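Local coordinates for protein acyl-CoA dehydrogenase (Bacillus anthracis, PDB 3OWA) that probably catalyses the flavin-dependent alpha,beta-dehydrogenation of an acyl-CoA thioester, using bound FAD as the electron acceptor, at residues Tyr151-Pro156 and Ile197-Ile202. Residues are numbered along the deposited sequence; the frame is centred on the assembly and turned at random.
Sequences YALTEP and IVYAKI. With FAD (flavin-adenine dinucleotide), chain E.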
ATOM      1  N   TYR A 151      -4.516 -28.151   2.787  1.00 26.30           N
ATOM      2  CA  TYR A 151      -5.236 -28.179   1.518  1.00 25.94           C
ATOM      3  C   TYR A 151      -4.229 -27.956   0.392  1.00 24.97           C
ATOM      4  O   TYR A 151      -3.503 -26.955   0.397  1.00 25.24           O
ATOM      5  CB  TYR A 151      -6.209 -27.017   1.547  1.00 25.63           C
ATOM      6  CG  TYR A 151      -7.181 -26.914   0.398  1.00 28.45           C
ATOM      7  CD1 TYR A 151      -8.250 -27.809   0.283  1.00 28.48           C
ATOM      8  CD2 TYR A 151      -7.074 -25.882  -0.547  1.00 25.63           C
ATOM      9  CE1 TYR A 151      -9.203 -27.668  -0.751  1.00 27.02           C
ATOM     10  CE2 TYR A 151      -8.022 -25.751  -1.594  1.00 28.31           C
ATOM     11  CZ  TYR A 151      -9.076 -26.659  -1.678  1.00 28.22           C
ATOM     12  OH  TYR A 151     -10.008 -26.533  -2.695  1.00 32.57           O
ATOM     13  N   ALA A 152      -4.190 -28.850  -0.587  1.00 24.93           N
ATOM     14  CA  ALA A 152      -3.090 -28.842  -1.564  1.00 23.75           C
ATOM     15  C   ALA A 152      -3.664 -28.800  -2.994  1.00 26.32           C
ATOM     16  O   ALA A 152      -3.922 -29.855  -3.632  1.00 25.94           O
ATOM     17  CB  ALA A 152      -2.212 -30.066  -1.381  1.00 23.78           C
ATOM     18  N   LEU A 153      -3.864 -27.585  -3.495  1.00 26.18           N
ATOM     19  CA  LEU A 153      -4.409 -27.358  -4.828  1.00 26.99           C
ATOM     20  C   LEU A 153      -3.364 -26.740  -5.778  1.00 26.86           C
ATOM     21  O   LEU A 153      -3.141 -27.225  -6.876  1.00 25.68           O
ATOM     22  CB  LEU A 153      -5.602 -26.436  -4.732  1.00 27.35           C
ATOM     23  CG  LEU A 153      -6.296 -25.938  -6.027  1.00 29.89           C
ATOM     24  CD1 LEU A 153      -6.713 -27.082  -6.937  1.00 29.97           C
ATOM     25  CD2 LEU A 153      -7.497 -25.030  -5.688  1.00 29.97           C
ATOM     26  N   THR A 154      -2.759 -25.638  -5.352  1.00 26.55           N
ATOM     27  CA  THR A 154      -1.787 -24.903  -6.148  1.00 24.86           C
ATOM     28  C   THR A 154      -0.573 -25.707  -6.581  1.00 26.19           C
ATOM     29  O   THR A 154      -0.099 -26.583  -5.858  1.00 24.29           O
ATOM     30  CB  THR A 154      -1.322 -23.694  -5.370  1.00 25.44           C
ATOM     31  OG1 THR A 154      -2.471 -22.931  -4.964  1.00 24.12           O
ATOM     32  CG2 THR A 154      -0.420 -22.822  -6.174  1.00 22.94           C
ATOM     33  N   GLU A 155      -0.111 -25.447  -7.808  1.00 25.54           N
ATOM     34  CA  GLU A 155       1.140 -26.023  -8.305  1.00 27.09           C
ATOM     35  C   GLU A 155       2.079 -24.940  -8.856  1.00 28.96           C
ATOM     36  O   GLU A 155       1.661 -23.812  -9.054  1.00 31.37           O
ATOM     37  CB  GLU A 155       0.919 -27.103  -9.382  1.00 25.61           C
ATOM     38  CG  GLU A 155       0.017 -28.213  -8.914  1.00 26.96           C
ATOM     39  CD  GLU A 155      -0.126 -29.347  -9.844  1.00 31.85           C
ATOM     40  OE1 GLU A 155       0.569 -29.394 -10.913  1.00 35.65           O
ATOM     41  OE2 GLU A 155      -0.926 -30.254  -9.485  1.00 33.81           O
ATOM     42  N   PRO A 156       3.353 -25.285  -9.130  1.00 31.30           N
ATOM     43  CA  PRO A 156       4.227 -24.231  -9.687  1.00 31.64           C
ATOM     44  C   PRO A 156       3.634 -23.629 -10.971  1.00 33.88           C
ATOM     45  O   PRO A 156       3.740 -22.416 -11.185  1.00 33.08           O
ATOM     46  CB  PRO A 156       5.514 -24.983 -10.011  1.00 33.60           C
ATOM     47  CG  PRO A 156       5.572 -26.114  -8.953  1.00 33.80           C
ATOM     48  CD  PRO A 156       4.093 -26.521  -8.769  1.00 30.33           C
ATOM     49  N   ILE A 197      -5.681 -32.552   1.630  1.00 27.15           N
ATOM     50  CA  ILE A 197      -6.693 -32.657   0.583  1.00 28.59           C
ATOM     51  C   ILE A 197      -5.965 -32.304  -0.699  1.00 27.25           C
ATOM     52  O   ILE A 197      -5.610 -31.169  -0.884  1.00 27.25           O
ATOM     53  CB  ILE A 197      -7.841 -31.660   0.787  1.00 27.51           C
ATOM     54  CG1 ILE A 197      -8.450 -31.817   2.206  1.00 29.52           C
ATOM     55  CG2 ILE A 197      -8.933 -31.823  -0.373  1.00 28.49           C
ATOM     56  CD1 ILE A 197      -8.998 -33.216   2.565  1.00 32.67           C
ATOM     57  N   VAL A 198      -5.684 -33.294  -1.529  1.00 27.98           N
ATOM     58  CA  VAL A 198      -4.852 -33.085  -2.716  1.00 25.63           C
ATOM     59  C   VAL A 198      -5.680 -33.195  -4.011  1.00 27.71           C
ATOM     60  O   VAL A 198      -6.456 -34.121  -4.179  1.00 29.05           O
ATOM     61  CB  VAL A 198      -3.775 -34.172  -2.776  1.00 27.54           C
ATOM     62  CG1 VAL A 198      -2.940 -34.032  -4.042  1.00 25.44           C
ATOM     63  CG2 VAL A 198      -2.894 -34.163  -1.472  1.00 26.05           C
ATOM     64  N   TYR A 199      -5.474 -32.295  -4.962  1.00 26.92           N
ATOM     65  CA  TYR A 199      -6.182 -32.388  -6.234  1.00 28.17           C
ATOM     66  C   TYR A 199      -5.229 -32.898  -7.275  1.00 28.80           C
ATOM     67  O   TYR A 199      -4.074 -32.453  -7.311  1.00 27.37           O
ATOM     68  CB  TYR A 199      -6.618 -30.988  -6.650  1.00 28.66           C
ATOM     69  CG  TYR A 199      -7.761 -30.452  -5.844  1.00 31.99           C
ATOM     70  CD1 TYR A 199      -9.087 -30.612  -6.289  1.00 33.39           C
ATOM     71  CD2 TYR A 199      -7.537 -29.743  -4.666  1.00 28.20           C
ATOM     72  CE1 TYR A 199     -10.160 -30.075  -5.563  1.00 33.75           C
ATOM     73  CE2 TYR A 199      -8.611 -29.214  -3.938  1.00 31.40           C
ATOM     74  CZ  TYR A 199      -9.902 -29.373  -4.384  1.00 33.42           C
ATOM     75  OH  TYR A 199     -10.936 -28.796  -3.634  1.00 34.36           O
ATOM     76  N   ALA A 200      -5.696 -33.832  -8.123  1.00 29.95           N
ATOM     77  CA  ALA A 200      -4.852 -34.462  -9.138  1.00 31.09           C
ATOM     78  C   ALA A 200      -5.759 -34.898 -10.282  1.00 33.19           C
ATOM     79  O   ALA A 200      -6.960 -35.040 -10.078  1.00 35.15           O
ATOM     80  CB  ALA A 200      -4.125 -35.683  -8.578  1.00 30.71           C
ATOM     81  N   LYS A 201      -5.199 -35.114 -11.465  1.00 33.30           N
ATOM     82  CA  LYS A 201      -6.011 -35.566 -12.594  1.00 35.84           C
ATOM     83  C   LYS A 201      -5.858 -37.067 -12.814  1.00 36.04           C
ATOM     84  O   LYS A 201      -4.778 -37.529 -13.162  1.00 34.85           O
ATOM     85  CB  LYS A 201      -5.691 -34.788 -13.878  1.00 36.57           C
ATOM     86  CG  LYS A 201      -6.064 -33.329 -13.787  1.00 37.21           C
ATOM     87  CD  LYS A 201      -5.735 -32.584 -15.087  1.00 41.98           C
ATOM     88  CE  LYS A 201      -6.189 -31.126 -14.968  1.00 42.64           C
ATOM     89  NZ  LYS A 201      -5.967 -30.396 -16.272  1.00 48.67           N
ATOM     90  N   ILE A 202      -6.947 -37.813 -12.583  1.00 36.84           N
ATOM     91  CA  ILE A 202      -6.972 -39.266 -12.830  1.00 38.34           C
ATOM     92  C   ILE A 202      -6.703 -39.538 -14.300  1.00 40.41           C
ATOM     93  O   ILE A 202      -7.342 -38.947 -15.134  1.00 40.13           O
ATOM     94  CB  ILE A 202      -8.282 -39.905 -12.344  1.00 39.00           C
ATOM     95  CG1 ILE A 202      -8.326 -39.804 -10.811  1.00 38.20           C
ATOM     96  CG2 ILE A 202      -8.382 -41.385 -12.827  1.00 38.54           C
ATOM     97  CD1 ILE A 202      -9.660 -40.070 -10.164  1.00 40.04           C
TER
HETATM   98  PA  FAD E 601      -0.650 -16.210 -10.758  1.00 34.51           P
HETATM   99  O1A FAD E 601       0.556 -16.587 -11.580  1.00 36.51           O
HETATM  100  O2A FAD E 601      -1.851 -17.071 -10.921  1.00 37.89           O
HETATM  101  O5B FAD E 601      -1.040 -14.698 -10.992  1.00 33.49           O
HETATM  102  C5B FAD E 601      -0.100 -13.682 -11.241  1.00 31.42           C
HETATM  103  C4B FAD E 601      -0.798 -12.369 -11.567  1.00 34.34           C
HETATM  104  O4B FAD E 601      -1.575 -12.491 -12.769  1.00 33.92           O
HETATM  105  C3B FAD E 601      -1.747 -11.963 -10.445  1.00 35.30           C
HETATM  106  O3B FAD E 601      -1.816 -10.544 -10.306  1.00 34.94           O
HETATM  107  C2B FAD E 601      -3.073 -12.426 -10.993  1.00 35.75           C
HETATM  108  O2B FAD E 601      -4.148 -11.709 -10.468  1.00 35.83           O
HETATM  109  C1B FAD E 601      -2.909 -12.148 -12.466  1.00 35.08           C
HETATM  110  N9A FAD E 601      -3.830 -12.970 -13.256  1.00 38.37           N
HETATM  111  C8A FAD E 601      -3.902 -14.339 -13.303  1.00 42.06           C
HETATM  112  N7A FAD E 601      -4.878 -14.708 -14.151  1.00 39.69           N
HETATM  113  C5A FAD E 601      -5.420 -13.594 -14.674  1.00 41.21           C
HETATM  114  C6A FAD E 601      -6.456 -13.379 -15.618  1.00 40.07           C
HETATM  115  N6A FAD E 601      -7.046 -14.400 -16.252  1.00 39.25           N
HETATM  116  N1A FAD E 601      -6.785 -12.085 -15.936  1.00 37.51           N
HETATM  117  C2A FAD E 601      -6.115 -11.015 -15.361  1.00 39.04           C
HETATM  118  N3A FAD E 601      -5.074 -11.225 -14.462  1.00 36.32           N
HETATM  119  C4A FAD E 601      -4.748 -12.490 -14.113  1.00 37.97           C
HETATM  120  N1  FAD E 601      -2.631 -22.807  -2.238  1.00 32.81           N
HETATM  121  C2  FAD E 601      -3.240 -23.935  -1.735  1.00 34.66           C
HETATM  122  O2  FAD E 601      -3.933 -24.625  -2.451  1.00 37.59           O
HETATM  123  N3  FAD E 601      -3.092 -24.323  -0.418  1.00 32.78           N
HETATM  124  C4  FAD E 601      -2.312 -23.612   0.437  1.00 33.01           C
HETATM  125  O4  FAD E 601      -2.230 -24.001   1.614  1.00 32.95           O
HETATM  126  C4X FAD E 601      -1.692 -22.458  -0.051  1.00 34.88           C
HETATM  127  N5  FAD E 601      -0.866 -21.736   0.788  1.00 36.99           N
HETATM  128  C5X FAD E 601      -0.189 -20.625   0.307  1.00 34.82           C
HETATM  129  C6  FAD E 601       0.640 -19.919   1.186  1.00 29.88           C
HETATM  130  C7  FAD E 601       1.348 -18.820   0.712  1.00 30.34           C
HETATM  131  C7M FAD E 601       2.260 -18.063   1.654  1.00 28.99           C
HETATM  132  C8  FAD E 601       1.201 -18.453  -0.644  1.00 30.94           C
HETATM  133  C8M FAD E 601       1.900 -17.283  -1.257  1.00 33.90           C
HETATM  134  C9  FAD E 601       0.335 -19.132  -1.496  1.00 30.86           C
HETATM  135  C9A FAD E 601      -0.362 -20.224  -1.040  1.00 31.08           C
HETATM  136  N10 FAD E 601      -1.227 -20.905  -1.883  1.00 32.87           N
HETATM  137  C10 FAD E 601      -1.849 -22.050  -1.402  1.00 33.47           C
HETATM  138  C1' FAD E 601      -1.353 -20.537  -3.355  1.00 35.46           C
HETATM  139  C2' FAD E 601      -1.968 -19.156  -3.609  1.00 43.44           C
HETATM  140  O2' FAD E 601      -3.237 -18.914  -3.046  1.00 46.29           O
HETATM  141  C3' FAD E 601      -1.613 -18.597  -5.144  1.00 42.84           C
HETATM  142  O3' FAD E 601      -0.518 -17.784  -4.905  1.00 32.97           O
HETATM  143  C4' FAD E 601      -2.584 -17.936  -5.751  1.00 42.75           C
HETATM  144  O4' FAD E 601      -3.695 -18.829  -5.805  1.00 45.33           O
HETATM  145  C5' FAD E 601      -2.320 -17.201  -7.065  1.00 36.88           C
HETATM  146  O5' FAD E 601      -1.427 -17.981  -7.817  1.00 32.67           O
HETATM  147  P   FAD E 601      -0.011 -17.479  -8.310  1.00 33.68           P
HETATM  148  O1P FAD E 601       0.730 -17.036  -7.067  1.00 32.36           O
HETATM  149  O2P FAD E 601       0.663 -18.574  -9.085  1.00 33.61           O
HETATM  150  O3P FAD E 601      -0.256 -16.165  -9.179  1.00 34.49           O
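Tyr151 and Ala152 run parallel to Ile197 and Val198 in the beta domain of the acyl-CoA dehydrogenase fold, and two backbone bonds zip the strands: Ala152 N to Ile197 O (2.7 Å) and Tyr199 N to Ala152 O (3.2 Å). Packing is close around the two tyrosines. With CG anti to its backbone N (chi1 -174°), Tyr151 lays its ring beside Ile197, CD1 meeting CB, and takes its far end to Tyr199. There the edge of Tyr199 is turned to the face of Tyr151 in an offset T-shaped pair, planes at 81°, with Tyr199 CE2 3.4 Å from Tyr151 CZ. Leu153 CD1 sits over one face of the Tyr199 ring, 4.0 Å from its centroid, a CH-pi contact, and Ile260 and Ala261 of helix 257-293 also pack on Tyr199. Across the sheet the fit is looser: Ala152 CB reaches Val198 CG2 only at 4.2 Å. Past Leu153 the backbones part, and Lys184 NZ bridges them, pairing with Glu155 OE2 and bonding to Leu153 O and Tyr199 O. The strand end and the loop after it grip the flavin pyrimidine ring: Tyr151 O accepts from FAD N3, the amides of Leu153 and Thr154 converge on FAD O2, and Thr154 OG1 donates to N1 (2.7 Å). Tip to tip, the hydroxyls Tyr151 OH and Tyr199 OH share a hydrogen bond of 2.6 Å.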